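Local structure of methyltransferase (Pyrococcus horikoshii, 1IXK) at residues 274-280 and 292-298. The protein probably methylates cytidine in RNA, likely tRNA, at carbon 5, using S-adenosyl-L-methionine as methyl donor. Coordinates in Å, arbitrary orientation, origin at the centre of the assembly. Numbering follows the deposited sequence.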
loop_
_atom_site.group_PDB
_atom_site.type_symbol
_atom_site.label_atom_id
_atom_site.label_comp_id
_atom_site.label_asym_id
_atom_site.label_seq_id
_atom_site.Cartn_x
_atom_site.Cartn_y
_atom_site.Cartn_z
ATOM N N TYR A 274 -1.016 2.692 -12.977
ATOM C CA TYR A 274 0.425 2.710 -12.746
ATOM C C TYR A 274 1.115 1.424 -12.334
ATOM O O TYR A 274 0.508 0.536 -11.731
ATOM C CB TYR A 274 0.753 3.814 -11.742
ATOM C CG TYR A 274 0.158 5.140 -12.148
ATOM C CD1 TYR A 274 -1.119 5.512 -11.728
ATOM C CD2 TYR A 274 0.849 5.997 -13.003
ATOM C CE1 TYR A 274 -1.698 6.711 -12.153
ATOM C CE2 TYR A 274 0.284 7.190 -13.435
ATOM C CZ TYR A 274 -0.987 7.541 -13.009
ATOM O OH TYR A 274 -1.545 8.716 -13.454
ATOM N N GLY A 275 2.402 1.353 -12.666
ATOM C CA GLY A 275 3.207 0.192 -12.346
ATOM C C GLY A 275 3.298 -0.747 -13.529
ATOM O O GLY A 275 2.889 -0.412 -14.643
ATOM N N GLU A 276 3.855 -1.926 -13.294
ATOM C CA GLU A 276 3.985 -2.923 -14.340
ATOM C C GLU A 276 2.886 -3.961 -14.133
ATOM O O GLU A 276 2.314 -4.066 -13.050
ATOM C CB GLU A 276 5.368 -3.575 -14.271
ATOM C CG GLU A 276 6.495 -2.645 -14.707
ATOM C CD GLU A 276 7.869 -3.231 -14.477
ATOM O OE1 GLU A 276 8.091 -4.396 -14.869
ATOM O OE2 GLU A 276 8.733 -2.524 -13.915
ATOM N N PRO A 277 2.564 -4.731 -15.177
ATOM C CA PRO A 277 1.519 -5.751 -15.061
ATOM C C PRO A 277 1.923 -6.796 -14.033
ATOM O O PRO A 277 3.106 -7.119 -13.915
ATOM C CB PRO A 277 1.455 -6.346 -16.469
ATOM C CG PRO A 277 1.980 -5.243 -17.342
ATOM C CD PRO A 277 3.116 -4.697 -16.544
ATOM N N ALA A 278 0.952 -7.319 -13.289
ATOM C CA ALA A 278 1.241 -8.350 -12.303
ATOM C C ALA A 278 1.690 -9.581 -13.084
ATOM O O ALA A 278 1.496 -9.652 -14.298
ATOM C CB ALA A 278 -0.007 -8.670 -11.474
ATOM N N LEU A 279 2.284 -10.546 -12.391
ATOM C CA LEU A 279 2.781 -11.758 -13.033
ATOM C C LEU A 279 1.673 -12.773 -13.316
ATOM O O LEU A 279 0.902 -13.110 -12.421
ATOM C CB LEU A 279 3.851 -12.393 -12.141
ATOM C CG LEU A 279 5.032 -11.495 -11.762
ATOM C CD1 LEU A 279 5.870 -12.170 -10.678
ATOM C CD2 LEU A 279 5.873 -11.201 -12.990
ATOM N N THR A 280 1.592 -13.260 -14.557
ATOM C CA THR A 280 0.562 -14.245 -14.902
ATOM C C THR A 280 1.130 -15.639 -15.151
ATOM O O THR A 280 0.382 -16.572 -15.451
ATOM C CB THR A 280 -0.256 -13.830 -16.148
ATOM O OG1 THR A 280 0.615 -13.708 -17.273
ATOM C CG2 THR A 280 -0.967 -12.512 -15.905
ATOM N N LYS A 292 -3.562 -9.498 -15.014
ATOM C CA LYS A 292 -2.771 -8.389 -15.544
ATOM C C LYS A 292 -3.382 -7.029 -15.202
ATOM O O LYS A 292 -2.765 -5.988 -15.440
ATOM C CB LYS A 292 -2.574 -8.522 -17.058
ATOM C CG LYS A 292 -1.645 -9.666 -17.416
ATOM C CD LYS A 292 -0.997 -9.499 -18.773
ATOM C CE LYS A 292 -0.027 -10.641 -19.045
ATOM N NZ LYS A 292 0.683 -10.463 -20.341
ATOM N N ASN A 293 -4.591 -7.040 -14.643
ATOM C CA ASN A 293 -5.249 -5.804 -14.215
ATOM C C ASN A 293 -4.557 -5.343 -12.930
ATOM O O ASN A 293 -4.570 -4.157 -12.585
ATOM C CB ASN A 293 -6.739 -6.039 -13.942
ATOM C CG ASN A 293 -7.584 -5.985 -15.205
ATOM O OD1 ASN A 293 -7.725 -4.932 -15.820
ATOM N ND2 ASN A 293 -8.146 -7.122 -15.597
ATOM N N ALA A 294 -3.957 -6.301 -12.223
ATOM C CA ALA A 294 -3.222 -6.018 -10.989
ATOM C C ALA A 294 -1.875 -5.420 -11.387
ATOM O O ALA A 294 -1.402 -5.649 -12.500
ATOM C CB ALA A 294 -3.018 -7.304 -10.194
ATOM N N ARG A 295 -1.251 -4.672 -10.480
ATOM C CA ARG A 295 0.017 -4.012 -10.778
ATOM C C ARG A 295 1.103 -4.268 -9.746
ATOM O O ARG A 295 0.827 -4.642 -8.613
ATOM C CB ARG A 295 -0.187 -2.494 -10.864
ATOM C CG ARG A 295 -1.459 -2.059 -11.574
ATOM C CD ARG A 295 -1.533 -2.619 -12.975
ATOM N NE ARG A 295 -0.519 -2.060 -13.860
ATOM C CZ ARG A 295 -0.330 -2.459 -15.114
ATOM N NH1 ARG A 295 -1.085 -3.420 -15.621
ATOM N NH2 ARG A 295 0.611 -1.901 -15.863
ATOM N N ARG A 296 2.343 -4.050 -10.161
ATOM C CA ARG A 296 3.502 -4.200 -9.293
ATOM C C ARG A 296 4.433 -3.012 -9.488
ATOM O O ARG A 296 4.602 -2.516 -10.608
ATOM C CB ARG A 296 4.285 -5.472 -9.633
ATOM C CG ARG A 296 3.793 -6.735 -8.948
ATOM C CD ARG A 296 4.627 -7.927 -9.402
ATOM N NE ARG A 296 4.275 -9.160 -8.706
ATOM C CZ ARG A 296 5.044 -9.750 -7.798
ATOM N NH1 ARG A 296 6.215 -9.214 -7.471
ATOM N NH2 ARG A 296 4.655 -10.885 -7.231
ATOM N N LEU A 297 5.032 -2.565 -8.390
ATOM C CA LEU A 297 5.998 -1.478 -8.428
ATOM C C LEU A 297 7.309 -2.142 -8.036
ATOM O O LEU A 297 7.350 -2.955 -7.109
ATOM C CB LEU A 297 5.647 -0.381 -7.419
ATOM C CG LEU A 297 4.384 0.440 -7.686
ATOM C CD1 LEU A 297 4.205 1.463 -6.569
ATOM C CD2 LEU A 297 4.491 1.135 -9.041
ATOM N N TYR A 298 8.373 -1.808 -8.754
ATOM C CA TYR A 298 9.688 -2.387 -8.498
ATOM C C TYR A 298 10.685 -1.317 -8.079
ATOM O O TYR A 298 10.704 -0.219 -8.636
ATOM C CB TYR A 298 10.186 -3.094 -9.756
ATOM C CG TYR A 298 9.409 -4.341 -10.101
ATOM C CD1 TYR A 298 9.590 -5.519 -9.374
ATOM C CD2 TYR A 298 8.500 -4.351 -11.162
ATOM C CE1 TYR A 298 8.895 -6.674 -9.695
ATOM C CE2 TYR A 298 7.795 -5.505 -11.491
ATOM C CZ TYR A 298 8.002 -6.665 -10.754
ATOM O OH TYR A 298 7.333 -7.819 -11.085
HETATM O O HOH W 1 5.614 -7.607 -13.359
#
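Two short antiparallel strands meet at Glu276 and Arg296, a hydrogen-bonded pair: Glu276 N gives to Arg296 O at 2.8 Å and Arg296 N returns to Glu276 O at 2.9 Å. Two residues on, past the non-hydrogen-bonded pair Pro277-Arg295, Ala278 N donates a hydrogen bond to Ala294 O at 3.0 Å. Gly275 lies tight against the partner strand; a CB there would clash with Arg296 O and, at these backbone angles, jam against Tyr274 O. The Arg295 side chain curls back across the pairing, with NH2 donating to Gly275 O at 3.0 Å and the guanidinium face lying over the Glu276-Pro277 peptide. A water links Pro277 O to Tyr298 OH, which is also hydrogen-bonded to Trp28 NE1. Glu276 forms a salt bridge with Arg31, while Arg296, covered on one guanidinium face by Leu279 CD1, pairs with Glu255. Strand 276-277 thus adds to the Rossmann-like methyltransferase sheet through strand 295-297, whose other edge pairs with strand 307-314; Phe308 of that strand packs against Ala278, Ala294 and Arg296, and helix 18-28 touches Leu279 and Arg296.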